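Local coordinates for CT253 (Chlamydia trachomatis serovar L2, PDB 6UXC), which is of unknown function but is probably an exported lipoprotein held to a membrane, with a mixed beta-sheet packed against helices, at residues A[113-121]-A[166-177]. Residues are numbered along the deposited sequence; the frame is centred on the assembly and turned at random.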
loop_
_atom_site.group_PDB
_atom_site.type_symbol
_atom_site.label_atom_id
_atom_site.label_comp_id
_atom_site.label_asym_id
_atom_site.label_seq_id
_atom_site.Cartn_x
_atom_site.Cartn_y
_atom_site.Cartn_z
ATOM N N SER A 113 -7.109 -4.573 20.731
ATOM C CA SER A 113 -7.190 -3.752 19.542
ATOM C C SER A 113 -6.871 -4.598 18.334
ATOM O O SER A 113 -6.369 -5.720 18.437
ATOM C CB SER A 113 -6.228 -2.567 19.618
ATOM O OG SER A 113 -4.908 -3.033 19.805
ATOM N N ILE A 114 -7.169 -4.034 17.179
ATOM C CA ILE A 114 -6.738 -4.586 15.909
ATOM C C ILE A 114 -5.773 -3.589 15.295
ATOM O O ILE A 114 -6.003 -2.374 15.340
ATOM C CB ILE A 114 -7.933 -4.887 14.983
ATOM C CG1 ILE A 114 -7.437 -5.557 13.700
ATOM C CG2 ILE A 114 -8.727 -3.623 14.655
ATOM C CD1 ILE A 114 -8.528 -6.152 12.890
ATOM N N SER A 115 -4.667 -4.093 14.768
ATOM C CA SER A 115 -3.623 -3.225 14.254
ATOM C C SER A 115 -3.055 -3.818 12.981
ATOM O O SER A 115 -3.136 -5.027 12.741
ATOM C CB SER A 115 -2.490 -3.037 15.274
ATOM O OG SER A 115 -1.861 -4.280 15.525
ATOM N N ALA A 116 -2.439 -2.948 12.183
ATOM C CA ALA A 116 -1.757 -3.357 10.971
ATOM C C ALA A 116 -0.500 -2.521 10.796
ATOM O O ALA A 116 -0.416 -1.379 11.256
ATOM C CB ALA A 116 -2.637 -3.230 9.726
ATOM N N SER A 117 0.477 -3.117 10.143
ATOM C CA SER A 117 1.788 -2.516 9.953
ATOM C C SER A 117 2.157 -2.692 8.493
ATOM O O SER A 117 2.045 -3.801 7.962
ATOM C CB SER A 117 2.825 -3.184 10.867
ATOM O OG SER A 117 4.110 -2.631 10.699
ATOM N N VAL A 118 2.605 -1.614 7.847
ATOM C CA VAL A 118 2.919 -1.638 6.417
ATOM C C VAL A 118 4.298 -1.033 6.184
ATOM O O VAL A 118 4.567 0.090 6.632
ATOM C CB VAL A 118 1.872 -0.869 5.593
ATOM C CG1 VAL A 118 2.323 -0.743 4.129
ATOM C CG2 VAL A 118 0.522 -1.538 5.713
ATOM N N ARG A 119 5.160 -1.758 5.457
ATOM C CA ARG A 119 6.415 -1.179 4.989
ATOM C C ARG A 119 6.181 -0.521 3.631
ATOM O O ARG A 119 5.809 -1.187 2.654
ATOM C CB ARG A 119 7.561 -2.183 4.890
ATOM C CG ARG A 119 8.852 -1.479 4.477
ATOM C CD ARG A 119 10.026 -2.425 4.340
ATOM N NE ARG A 119 10.334 -3.085 5.585
ATOM C CZ ARG A 119 10.188 -4.384 5.819
ATOM N NH1 ARG A 119 9.739 -5.216 4.890
ATOM N NH2 ARG A 119 10.505 -4.850 7.009
ATOM N N VAL A 120 6.360 0.792 3.589
ATOM C CA VAL A 120 6.216 1.571 2.369
ATOM C C VAL A 120 7.603 1.853 1.822
ATOM O O VAL A 120 8.476 2.335 2.551
ATOM C CB VAL A 120 5.456 2.884 2.627
ATOM C CG1 VAL A 120 5.294 3.656 1.330
ATOM C CG2 VAL A 120 4.076 2.614 3.254
ATOM N N ARG A 121 7.797 1.564 0.538
ATOM C CA ARG A 121 8.977 1.934 -0.210
ATOM C C ARG A 121 8.579 2.753 -1.426
ATOM O O ARG A 121 7.554 2.492 -2.054
ATOM C CB ARG A 121 9.741 0.707 -0.668
ATOM C CG ARG A 121 10.467 0.021 0.426
ATOM C CD ARG A 121 11.000 -1.287 -0.045
ATOM N NE ARG A 121 11.977 -1.828 0.885
ATOM C CZ ARG A 121 12.711 -2.901 0.639
ATOM N NH1 ARG A 121 12.529 -3.574 -0.489
ATOM N NH2 ARG A 121 13.631 -3.284 1.514
ATOM N N MET A 166 -11.728 -2.337 12.399
ATOM C CA MET A 166 -10.757 -2.565 11.343
ATOM C C MET A 166 -10.828 -1.455 10.301
ATOM O O MET A 166 -9.799 -1.024 9.787
ATOM C CB MET A 166 -11.000 -3.911 10.676
ATOM C CG MET A 166 -9.907 -4.259 9.667
ATOM S SD MET A 166 -10.261 -5.687 8.671
ATOM C CE MET A 166 -10.632 -6.939 9.895
ATOM N N GLY A 167 -12.039 -1.024 9.946
ATOM C CA GLY A 167 -12.194 -0.043 8.881
ATOM C C GLY A 167 -11.681 1.325 9.284
ATOM O O GLY A 167 -11.061 2.028 8.481
ATOM N N LEU A 168 -11.920 1.707 10.535
ATOM C CA LEU A 168 -11.370 2.953 11.068
ATOM C C LEU A 168 -9.848 2.919 11.013
ATOM O O LEU A 168 -9.197 3.884 10.591
ATOM C CB LEU A 168 -11.853 3.134 12.506
ATOM C CG LEU A 168 -13.336 3.450 12.680
ATOM C CD1 LEU A 168 -13.821 3.231 14.124
ATOM C CD2 LEU A 168 -13.580 4.890 12.279
ATOM N N MET A 169 -9.272 1.798 11.455
ATOM C CA MET A 169 -7.827 1.624 11.459
ATOM C C MET A 169 -7.273 1.685 10.041
ATOM O O MET A 169 -6.313 2.420 9.765
ATOM C CB MET A 169 -7.488 0.290 12.133
ATOM C CG MET A 169 -6.018 0.040 12.375
ATOM S SD MET A 169 -5.273 -0.883 11.029
ATOM C CE MET A 169 -5.987 -2.516 11.280
ATOM N N HIS A 170 -7.900 0.953 9.121
ATOM C CA HIS A 170 -7.444 0.965 7.729
ATOM C C HIS A 170 -7.475 2.362 7.131
ATOM O O HIS A 170 -6.537 2.769 6.434
ATOM C CB HIS A 170 -8.306 0.033 6.897
ATOM C CG HIS A 170 -8.000 -1.412 7.104
ATOM N ND1 HIS A 170 -8.599 -2.401 6.363
ATOM C CD2 HIS A 170 -7.176 -2.043 7.977
ATOM C CE1 HIS A 170 -8.152 -3.579 6.757
ATOM N NE2 HIS A 170 -7.293 -3.386 7.743
ATOM N N GLN A 171 -8.569 3.089 7.350
ATOM C CA GLN A 171 -8.716 4.418 6.769
ATOM C C GLN A 171 -7.564 5.325 7.189
ATOM O O GLN A 171 -6.958 6.006 6.353
ATOM C CB GLN A 171 -10.068 4.991 7.194
ATOM C CG GLN A 171 -10.476 6.240 6.477
ATOM C CD GLN A 171 -11.807 6.747 6.974
ATOM O OE1 GLN A 171 -12.022 6.864 8.180
ATOM N NE2 GLN A 171 -12.715 7.035 6.054
ATOM N N ARG A 172 -7.213 5.310 8.472
ATOM C CA ARG A 172 -6.132 6.186 8.924
ATOM C C ARG A 172 -4.806 5.752 8.312
ATOM O O ARG A 172 -3.991 6.593 7.906
ATOM C CB ARG A 172 -6.043 6.200 10.453
ATOM C CG ARG A 172 -7.150 6.996 11.140
ATOM C CD ARG A 172 -6.739 7.413 12.561
ATOM N NE ARG A 172 -6.247 6.257 13.290
ATOM C CZ ARG A 172 -7.031 5.383 13.918
ATOM N NH1 ARG A 172 -8.350 5.567 13.945
ATOM N NH2 ARG A 172 -6.490 4.342 14.540
ATOM N N LEU A 173 -4.582 4.441 8.238
ATOM C CA LEU A 173 -3.353 3.920 7.662
ATOM C C LEU A 173 -3.239 4.260 6.180
ATOM O O LEU A 173 -2.163 4.669 5.718
ATOM C CB LEU A 173 -3.302 2.415 7.894
ATOM C CG LEU A 173 -2.046 1.670 7.483
ATOM C CD1 LEU A 173 -0.792 2.239 8.125
ATOM C CD2 LEU A 173 -2.220 0.196 7.843
ATOM N N PHE A 174 -4.325 4.092 5.408
ATOM C CA PHE A 174 -4.258 4.414 3.984
ATOM C C PHE A 174 -3.965 5.897 3.799
ATOM O O PHE A 174 -3.176 6.280 2.929
ATOM C CB PHE A 174 -5.561 4.079 3.264
ATOM C CG PHE A 174 -5.954 2.638 3.325
ATOM C CD1 PHE A 174 -5.024 1.633 3.308
ATOM C CD2 PHE A 174 -7.292 2.297 3.366
ATOM C CE1 PHE A 174 -5.409 0.306 3.360
ATOM C CE2 PHE A 174 -7.679 0.959 3.404
ATOM C CZ PHE A 174 -6.741 -0.016 3.403
ATOM N N ARG A 175 -4.598 6.743 4.614
ATOM C CA ARG A 175 -4.349 8.176 4.521
ATOM C C ARG A 175 -2.885 8.498 4.784
ATOM O O ARG A 175 -2.282 9.287 4.048
ATOM C CB ARG A 175 -5.226 8.923 5.513
ATOM C CG ARG A 175 -6.687 8.978 5.162
ATOM C CD ARG A 175 -7.397 9.653 6.309
ATOM N NE ARG A 175 -8.843 9.687 6.162
ATOM C CZ ARG A 175 -9.698 9.527 7.167
ATOM N NH1 ARG A 175 -9.259 9.288 8.398
ATOM N NH2 ARG A 175 -11.000 9.586 6.937
ATOM N N GLU A 176 -2.284 7.853 5.789
ATOM C CA GLU A 176 -0.889 8.132 6.118
ATOM C C GLU A 176 0.044 7.627 5.031
ATOM O O GLU A 176 1.048 8.280 4.711
ATOM C CB GLU A 176 -0.484 7.510 7.459
ATOM C CG GLU A 176 0.945 7.934 7.874
ATOM C CD GLU A 176 1.364 7.508 9.293
ATOM O OE1 GLU A 176 1.988 8.334 9.997
ATOM O OE2 GLU A 176 1.113 6.368 9.697
ATOM N N ILE A 177 -0.251 6.454 4.473
ATOM C CA ILE A 177 0.602 5.899 3.432
ATOM C C ILE A 177 0.687 6.880 2.269
ATOM O O ILE A 177 1.773 7.203 1.774
ATOM C CB ILE A 177 0.073 4.529 2.979
ATOM C CG1 ILE A 177 0.326 3.456 4.051
ATOM C CG2 ILE A 177 0.708 4.148 1.675
ATOM C CD1 ILE A 177 -0.480 2.185 3.814
#
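Ile114, Ala116, Val118 and Val120 turn their side chains toward Met166, Met169, Leu173 and Ile177, packing helix 165-184 on one face of the mixed beta-sheet in an alpha/beta layer. Strand 113-124 lies between strands 94-105 and 131-143, and the two segment axes approach to 8.5 Å, running the same way at 29°. The packing is tight where Met169 lies over the backbone between Ser115 and Ala116. The small methyl of Ala116 lets the flexible methionine lie almost on the strand: Met169 CE sits 3.6 Å from Ser115 C, and Met169 SD 3.8 Å from Ala116 CB. Met169 bends twice, at chi2 and at chi3, which lays its thioether against the backbone. At the start of the strand, the long arm of Ile114, with CG1 anti to the backbone N (chi1 -176°), carries CD1 to 3.7 Å from Met166 CE. Beta-branched Ile and Val suit an extended strand and offer short, stiff apolar groups, while Leu and Met reach across from the helix: Leu173 CD2 rests 3.9 Å from both Ala116 CB and Val118 CG2. The layer has two looser sides: the outer side of the helix, with exposed Arg172 and Arg175, and the far face of the strand, with partly exposed Ser115 and Ser117. Beside this apolar seam, hydrogen bonds to Glu44 and Gln103 satisfy both ring nitrogens of His170, and Met166 CG lies over one ring face, toward its rim. Ile177 crosses Val118 at about a right angle, CD1 lying 4.1 Å from Val118 CG1, while Ile177 CG1 meets Val120 CG2 at 3.9 Å.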